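Local coordinates for protein D-mannonate dehydratase (Streptococcus suis, PDB 3BDK) that probably catalyses the manganese- or iron-dependent dehydration of D-mannonate to 2-dehydro-3-deoxy-D-gluconate, a step of glucuronate breakdown, on a xylose isomerase-like TIM barrel, at residues 119-124 / 214-219; 208-213 / 249-254. All coordinates share one frame; numbering follows the deposited sequence.

Contact 1 (119-124 / 214-219). With MN (manganese (II) ion), chain D.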
ATOM      1  N   PRO A 119      12.547  -6.885  22.292  1.00 52.32           N
ATOM      2  CA  PRO A 119      12.298  -5.819  23.281  1.00 51.74           C
ATOM      3  C   PRO A 119      10.839  -5.468  23.651  1.00 51.48           C
ATOM      4  O   PRO A 119      10.624  -4.561  24.464  1.00 51.14           O
ATOM      5  CB  PRO A 119      12.954  -4.598  22.631  1.00 51.59           C
ATOM      6  CG  PRO A 119      13.011  -4.904  21.157  1.00 51.57           C
ATOM      7  CD  PRO A 119      12.588  -6.325  20.930  1.00 52.08           C
ATOM      8  N   VAL A 120       9.853  -6.157  23.083  1.00 51.07           N
ATOM      9  CA  VAL A 120       8.453  -5.846  23.383  1.00 50.76           C
ATOM     10  C   VAL A 120       7.576  -7.089  23.459  1.00 50.72           C
ATOM     11  O   VAL A 120       7.726  -8.016  22.649  1.00 51.04           O
ATOM     12  CB  VAL A 120       7.834  -4.831  22.376  1.00 50.90           C
ATOM     13  CG1 VAL A 120       6.333  -4.700  22.588  1.00 50.55           C
ATOM     14  CG2 VAL A 120       8.498  -3.445  22.491  1.00 50.30           C
ATOM     15  N   VAL A 121       6.668  -7.099  24.441  1.00 50.32           N
ATOM     16  CA  VAL A 121       5.670  -8.167  24.585  1.00 49.79           C
ATOM     17  C   VAL A 121       4.248  -7.592  24.715  1.00 49.50           C
ATOM     18  O   VAL A 121       3.922  -6.946  25.715  1.00 49.76           O
ATOM     19  CB  VAL A 121       5.979  -9.095  25.794  1.00 49.67           C
ATOM     20  CG1 VAL A 121       4.894 -10.135  25.960  1.00 49.24           C
ATOM     21  CG2 VAL A 121       7.317  -9.783  25.619  1.00 49.38           C
ATOM     22  N   CYS A 122       3.434  -7.812  23.681  1.00 48.90           N
ATOM     23  CA  CYS A 122       2.000  -7.525  23.703  1.00 47.62           C
ATOM     24  C   CYS A 122       1.265  -8.675  24.422  1.00 46.21           C
ATOM     25  O   CYS A 122       1.789  -9.789  24.514  1.00 45.60           O
ATOM     26  CB  CYS A 122       1.472  -7.305  22.264  1.00 47.92           C
ATOM     27  SG  CYS A 122      -0.379  -7.038  22.050  1.00 50.05           S
ATOM     28  N   TYR A 123       0.069  -8.382  24.945  1.00 44.44           N
ATOM     29  CA  TYR A 123      -0.766  -9.335  25.710  1.00 42.54           C
ATOM     30  C   TYR A 123      -2.049  -8.589  26.093  1.00 41.89           C
ATOM     31  O   TYR A 123      -2.045  -7.356  26.137  1.00 41.92           O
ATOM     32  CB  TYR A 123      -0.053  -9.780  26.998  1.00 41.62           C
ATOM     33  CG  TYR A 123       0.070  -8.639  27.966  1.00 39.91           C
ATOM     34  CD1 TYR A 123      -0.788  -8.527  29.068  1.00 37.41           C
ATOM     35  CD2 TYR A 123       0.992  -7.624  27.740  1.00 38.46           C
ATOM     36  CE1 TYR A 123      -0.703  -7.438  29.923  1.00 36.21           C
ATOM     37  CE2 TYR A 123       1.087  -6.538  28.597  1.00 38.39           C
ATOM     38  CZ  TYR A 123       0.236  -6.451  29.682  1.00 37.36           C
ATOM     39  OH  TYR A 123       0.357  -5.367  30.515  1.00 38.79           O
ATOM     40  N   ASN A 124      -3.124  -9.314  26.406  1.00 41.10           N
ATOM     41  CA  ASN A 124      -4.387  -8.677  26.844  1.00 40.25           C
ATOM     42  C   ASN A 124      -4.833  -9.033  28.259  1.00 40.00           C
ATOM     43  O   ASN A 124      -4.241  -9.894  28.901  1.00 40.01           O
ATOM     44  CB  ASN A 124      -5.528  -8.974  25.866  1.00 39.88           C
ATOM     45  CG  ASN A 124      -6.211 -10.291  26.141  1.00 39.19           C
ATOM     46  OD1 ASN A 124      -6.666 -10.549  27.249  1.00 39.73           O
ATOM     47  ND2 ASN A 124      -6.301 -11.133  25.122  1.00 38.26           N
ATOM     48  N   VAL A 214      12.843  -6.145  28.437  1.00 51.59           N
ATOM     49  CA  VAL A 214      11.575  -6.279  27.713  1.00 50.66           C
ATOM     50  C   VAL A 214      10.502  -5.279  28.159  1.00 50.09           C
ATOM     51  O   VAL A 214      10.231  -5.168  29.356  1.00 50.40           O
ATOM     52  CB  VAL A 214      11.002  -7.704  27.942  1.00 50.88           C
ATOM     53  CG1 VAL A 214       9.655  -7.873  27.270  1.00 50.98           C
ATOM     54  CG2 VAL A 214      11.974  -8.772  27.467  1.00 50.30           C
ATOM     55  N   LYS A 215       9.885  -4.570  27.208  1.00 48.98           N
ATOM     56  CA  LYS A 215       8.776  -3.636  27.521  1.00 48.30           C
ATOM     57  C   LYS A 215       7.399  -4.254  27.257  1.00 47.06           C
ATOM     58  O   LYS A 215       7.151  -4.821  26.178  1.00 46.99           O
ATOM     59  CB  LYS A 215       8.875  -2.321  26.732  1.00 48.09           C
ATOM     60  CG  LYS A 215      10.218  -1.638  26.766  1.00 48.70           C
ATOM     61  CD  LYS A 215      10.149  -0.260  26.128  1.00 49.45           C
ATOM     62  CE  LYS A 215      11.434   0.037  25.350  1.00 52.34           C
ATOM     63  NZ  LYS A 215      11.577   1.487  25.006  1.00 52.71           N
ATOM     64  N   MET A 216       6.509  -4.143  28.239  1.00 45.52           N
ATOM     65  CA  MET A 216       5.174  -4.719  28.131  1.00 43.82           C
ATOM     66  C   MET A 216       4.202  -3.739  27.480  1.00 42.93           C
ATOM     67  O   MET A 216       4.299  -2.528  27.683  1.00 42.78           O
ATOM     68  CB  MET A 216       4.656  -5.136  29.508  1.00 43.76           C
ATOM     69  CG  MET A 216       5.584  -6.076  30.261  1.00 42.20           C
ATOM     70  SD  MET A 216       5.990  -7.557  29.315  1.00 38.51           S
ATOM     71  CE  MET A 216       4.519  -8.542  29.581  1.00 40.31           C
ATOM     72  N   ALA A 217       3.267  -4.270  26.700  1.00 41.78           N
ATOM     73  CA  ALA A 217       2.355  -3.440  25.923  1.00 40.83           C
ATOM     74  C   ALA A 217       0.993  -4.109  25.772  1.00 40.03           C
ATOM     75  O   ALA A 217       0.855  -5.104  25.059  1.00 39.83           O
ATOM     76  CB  ALA A 217       2.951  -3.130  24.558  1.00 40.62           C
ATOM     77  N   ILE A 218      -0.010  -3.557  26.446  1.00 39.09           N
ATOM     78  CA  ILE A 218      -1.280  -4.249  26.631  1.00 38.14           C
ATOM     79  C   ILE A 218      -2.233  -3.971  25.473  1.00 38.10           C
ATOM     80  O   ILE A 218      -2.599  -2.824  25.219  1.00 36.92           O
ATOM     81  CB  ILE A 218      -1.959  -3.837  27.951  1.00 37.85           C
ATOM     82  CG1 ILE A 218      -3.276  -4.596  28.132  1.00 38.12           C
ATOM     83  CG2 ILE A 218      -2.195  -2.335  27.984  1.00 37.46           C
ATOM     84  CD1 ILE A 218      -3.979  -4.813  30.488  1.00 37.21           C
ATOM     85  N   HIS A 219      -2.631  -5.030  24.775  1.00 38.38           N
ATOM     86  CA  HIS A 219      -3.633  -4.919  23.721  1.00 39.19           C
ATOM     87  C   HIS A 219      -4.997  -4.551  24.294  1.00 38.76           C
ATOM     88  O   HIS A 219      -5.523  -5.244  25.165  1.00 39.28           O
ATOM     89  CB  HIS A 219      -3.728  -6.228  22.934  1.00 39.35           C
ATOM     90  CG  HIS A 219      -4.381  -6.081  21.595  1.00 41.46           C
ATOM     91  ND1 HIS A 219      -5.749  -6.113  21.426  1.00 43.57           N
ATOM     92  CD2 HIS A 219      -3.854  -5.901  20.361  1.00 42.12           C
ATOM     93  CE1 HIS A 219      -6.036  -5.959  20.145  1.00 44.19           C
ATOM     94  NE2 HIS A 219      -4.904  -5.829  19.478  1.00 43.73           N
TER
HETATM   95 MN    MN D 388      -4.756  -6.762  17.186  1.00100.95          MN
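V121 and K215 are joined through their backbones where strands 120-123 and 215-218 run side by side as parallel neighbours in the TIM barrel. The two short segments cross at -25°, as expected of twisted barrel strands. Their ladder alternates: V121 N donates to K215 O at 2.9 Å and V121 O accepts from A217 N. At the N-terminal end of the pair K215 N binds P119 O; further along, the bond from Y123 N to A217 O is weak, before H219 N reaches Y123 O at 2.8 Å.

Apolar packing follows the alternation of faces. V121, Y123, M216 and I218 point out to helices 99-114 and 191-210, where apolar V121 and M216 meet V113 and I110, and Y123 and I218 meet F201 and L198. V121 CG2 presses on V214 CG1, while the sulfur of M216, on a chain bent at chi2 and chi3, comes alongside V121 CB at 3.8 Å. The Y123 ring is swung across to the other strand because chi1, 68°, sets CG between the backbone N and carbonyl carbon. I218 CA then lies over one ring face, a CH-pi contact 4.2 Å from the centroid. On the opposite side of the sheet V120 CG1 meets A217 CB at 4.2 Å; the bare methyl of alanine suits a face where F284 and N283 of strand 282-286 also come in.

At the C-terminal end the polar chemistry is that of the active site. H219 shares the manganese with H286 and D330 and touches the bound sugar. C122 SG sits at the edge of its imidazole, 3.6 Å from H219 CB, while H219 NE2 binds the manganese at 2.5 Å.

Contact 2 (208-213 / 249-254)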
ATOM      1  N   THR A 208      10.450  -7.932  36.979  1.00 54.95           N
ATOM      2  CA  THR A 208      10.892  -9.072  36.169  1.00 55.25           C
ATOM      3  C   THR A 208      11.168  -8.645  34.733  1.00 55.57           C
ATOM      4  O   THR A 208      12.090  -9.146  34.106  1.00 55.78           O
ATOM      5  CB  THR A 208       9.825 -10.213  36.160  1.00 55.57           C
ATOM      6  OG1 THR A 208       9.388 -10.499  37.503  1.00 55.93           O
ATOM      7  CG2 THR A 208      10.358 -11.494  35.511  1.00 55.10           C
ATOM      8  N   ALA A 209      10.370  -7.705  34.227  1.00 56.12           N
ATOM      9  CA  ALA A 209      10.448  -7.244  32.835  1.00 56.09           C
ATOM     10  C   ALA A 209      11.439  -6.119  32.656  1.00 56.21           C
ATOM     11  O   ALA A 209      12.087  -6.032  31.622  1.00 56.84           O
ATOM     12  CB  ALA A 209       9.075  -6.813  32.332  1.00 56.24           C
ATOM     13  N   GLU A 210      11.552  -5.241  33.643  1.00 56.25           N
ATOM     14  CA  GLU A 210      12.641  -4.271  33.643  1.00 56.23           C
ATOM     15  C   GLU A 210      13.969  -5.009  33.849  1.00 56.61           C
ATOM     16  O   GLU A 210      15.023  -4.551  33.387  1.00 56.88           O
ATOM     17  CB  GLU A 210      12.438  -3.219  34.726  1.00 56.13           C
ATOM     18  CG  GLU A 210      11.269  -2.273  34.474  1.00 55.40           C
ATOM     19  CD  GLU A 210      10.813  -1.566  35.743  1.00 55.25           C
ATOM     20  OE1 GLU A 210      10.836  -0.308  35.768  1.00 53.29           O
ATOM     21  OE2 GLU A 210      10.451  -2.275  36.718  1.00 54.33           O
ATOM     22  N   GLU A 211      13.902  -6.166  34.517  1.00 56.61           N
ATOM     23  CA  GLU A 211      15.082  -7.005  34.756  1.00 56.29           C
ATOM     24  C   GLU A 211      15.562  -7.702  33.468  1.00 56.31           C
ATOM     25  O   GLU A 211      16.751  -8.014  33.334  1.00 56.43           O
ATOM     26  CB  GLU A 211      14.893  -7.933  36.001  1.00 56.33           C
ATOM     27  CG  GLU A 211      14.694  -9.491  35.857  1.00 56.07           C
ATOM     28  CD  GLU A 211      14.366 -10.213  37.233  1.00 55.69           C
ATOM     29  OE1 GLU A 211      14.083 -11.439  37.251  1.00 53.46           O
ATOM     30  OE2 GLU A 211      14.372  -9.548  38.297  1.00 54.20           O
ATOM     31  N   ALA A 212      14.658  -7.859  32.496  1.00 55.90           N
ATOM     32  CA  ALA A 212      14.988  -8.519  31.218  1.00 55.40           C
ATOM     33  C   ALA A 212      15.124  -7.579  29.993  1.00 54.98           C
ATOM     34  O   ALA A 212      15.351  -8.048  28.869  1.00 55.06           O
ATOM     35  CB  ALA A 212      13.989  -9.666  30.929  1.00 55.28           C
ATOM     36  N   GLY A 213      14.990  -6.269  30.214  1.00 54.36           N
ATOM     37  CA  GLY A 213      15.003  -5.274  29.126  1.00 53.46           C
ATOM     38  C   GLY A 213      13.690  -5.117  28.351  1.00 52.75           C
ATOM     39  O   GLY A 213      13.466  -4.085  27.688  1.00 52.77           O
ATOM     40  N   SER A 249       6.070   3.330  34.992  1.00 47.90           N
ATOM     41  CA  SER A 249       7.370   2.960  34.449  1.00 48.05           C
ATOM     42  C   SER A 249       7.249   2.778  32.942  1.00 48.16           C
ATOM     43  O   SER A 249       6.320   2.129  32.446  1.00 48.32           O
ATOM     44  CB  SER A 249       7.869   1.671  35.093  1.00 48.25           C
ATOM     45  OG  SER A 249       8.939   1.099  34.363  1.00 48.46           O
ATOM     46  N   GLU A 250       8.204   3.345  32.213  1.00 47.79           N
ATOM     47  CA  GLU A 250       8.174   3.296  30.752  1.00 46.79           C
ATOM     48  C   GLU A 250       8.075   1.861  30.196  1.00 45.23           C
ATOM     49  O   GLU A 250       7.593   1.672  29.102  1.00 45.00           O
ATOM     50  CB  GLU A 250       9.291   4.185  30.158  1.00 47.32           C
ATOM     51  CG  GLU A 250       8.834   5.693  29.986  1.00 49.04           C
ATOM     52  CD  GLU A 250       9.729   6.814  30.638  1.00 52.68           C
ATOM     53  OE1 GLU A 250      10.199   6.664  31.802  1.00 53.26           O
ATOM     54  OE2 GLU A 250       9.899   7.890  29.997  1.00 52.36           O
ATOM     55  N   HIS A 251       8.452   0.865  30.994  1.00 44.14           N
ATOM     56  CA  HIS A 251       8.300  -0.576  30.661  1.00 43.08           C
ATOM     57  C   HIS A 251       6.880  -1.148  30.837  1.00 42.54           C
ATOM     58  O   HIS A 251       6.620  -2.311  30.476  1.00 42.42           O
ATOM     59  CB  HIS A 251       9.267  -1.398  31.522  1.00 43.00           C
ATOM     60  CG  HIS A 251      10.684  -1.360  31.038  1.00 43.49           C
ATOM     61  ND1 HIS A 251      11.403  -0.187  30.922  1.00 43.07           N
ATOM     62  CD2 HIS A 251      11.510  -2.350  30.630  1.00 43.21           C
ATOM     63  CE1 HIS A 251      12.609  -0.459  30.460  1.00 43.23           C
ATOM     64  NE2 HIS A 251      12.701  -1.764  30.279  1.00 42.58           N
ATOM     65  N   ASN A 252       5.997  -0.338  31.430  1.00 41.79           N
ATOM     66  CA  ASN A 252       4.570  -0.618  31.604  1.00 41.39           C
ATOM     67  C   ASN A 252       3.813   0.226  30.602  1.00 41.11           C
ATOM     68  O   ASN A 252       3.565   1.410  30.843  1.00 41.08           O
ATOM     69  CB  ASN A 252       4.132  -0.229  33.025  1.00 41.39           C
ATOM     70  CG  ASN A 252       2.704  -0.643  33.352  1.00 40.92           C
ATOM     71  OD1 ASN A 252       2.290  -1.776  33.081  1.00 41.14           O
ATOM     72  ND2 ASN A 252       1.948   0.276  33.959  1.00 39.12           N
ATOM     73  N   GLY A 253       3.471  -0.378  29.469  1.00 41.02           N
ATOM     74  CA  GLY A 253       2.882   0.359  28.345  1.00 40.27           C
ATOM     75  C   GLY A 253       1.681  -0.288  27.674  1.00 39.86           C
ATOM     76  O   GLY A 253       1.161  -1.336  28.094  1.00 39.76           O
ATOM     77  N   ILE A 254       1.226   0.370  26.622  1.00 39.59           N
ATOM     78  CA  ILE A 254       0.093  -0.106  25.847  1.00 38.63           C
ATOM     79  C   ILE A 254       0.511  -0.453  24.423  1.00 38.62           C
ATOM     80  O   ILE A 254       1.564  -0.019  23.920  1.00 38.43           O
ATOM     81  CB  ILE A 254      -1.025   0.960  25.780  1.00 38.60           C
ATOM     82  CG1 ILE A 254      -0.510   2.231  25.097  1.00 37.56           C
ATOM     83  CG2 ILE A 254      -1.572   1.259  27.181  1.00 37.79           C
ATOM     84  CD1 ILE A 254      -1.530   3.298  24.931  1.00 35.46           C
TER
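E210 reaches H251 and S249 with two different parts of one side chain. Its aliphatic CG lies over a face of the H251 imidazole, a CH-pi contact with E210 CG 4.0 Å from the centroid of the H251 ring, and comes within 3.6 Å of H251 CG. Beyond it the chain is extended, which carries the carboxylate past the ring to S249, whose OG donates to E210 OE1 at 2.7 Å. The hydroxyl meets that oxygen from above the carboxylate plane, 56° out of it. Glutamate suits this place because it combines an apolar stem long enough to cover a ring with an acceptor at its tip. Backbone oxygens also come near the imidazole: G213 O lies 3.6 Å from H251 NE2, oblique to the ring, and A209 O near H251 CD2.

The next shell fixes these groups. The other carboxylate oxygen, E210 OE2, is hydrogen-bonded by Y247, so both oxygens are engaged. S249 opens a type I beta turn that closes with N252 N bonded to S249 O at 2.7 Å, and a weak bond from H251 N to S249 OG ties the hydroxyl to the same turn. With S249 OG anti to its own N (chi1 165°), the serine can face the glutamate and the turn together. G213, the first residue to leave helical backbone angles, has the positive phi (80°) that glycine adopts easily, and there the chain turns off toward strand 215-218.

The contact thus joins the C-terminal end of helix 191-210 to the turn entering strand 252-257, near the surface, with A209 resting on helix 99-114 through I110 and H251 packed on L206 and K215.

Overall arrangement
Contact 1 belongs to the buried barrel wall and contact 2 to its surface, with centres about 9 Å apart. The chain runs from helix 191-210 through G213 straight into strand 215-218, so segment 208-213 leads into one half of contact 1. Strand 252-257 then lies beside 215-218 in the same sheet: M216 N is probably hydrogen-bonded to H251 O, and M216 O to G253 N. Chemistry follows place. The 119-124/214-219 pair relies on a backbone ladder and apolar side chains and ends at the metal, whereas 208-213/249-254, farther from the chain's centre, relies on a carboxylate-hydroxyl bond and one covered imidazole.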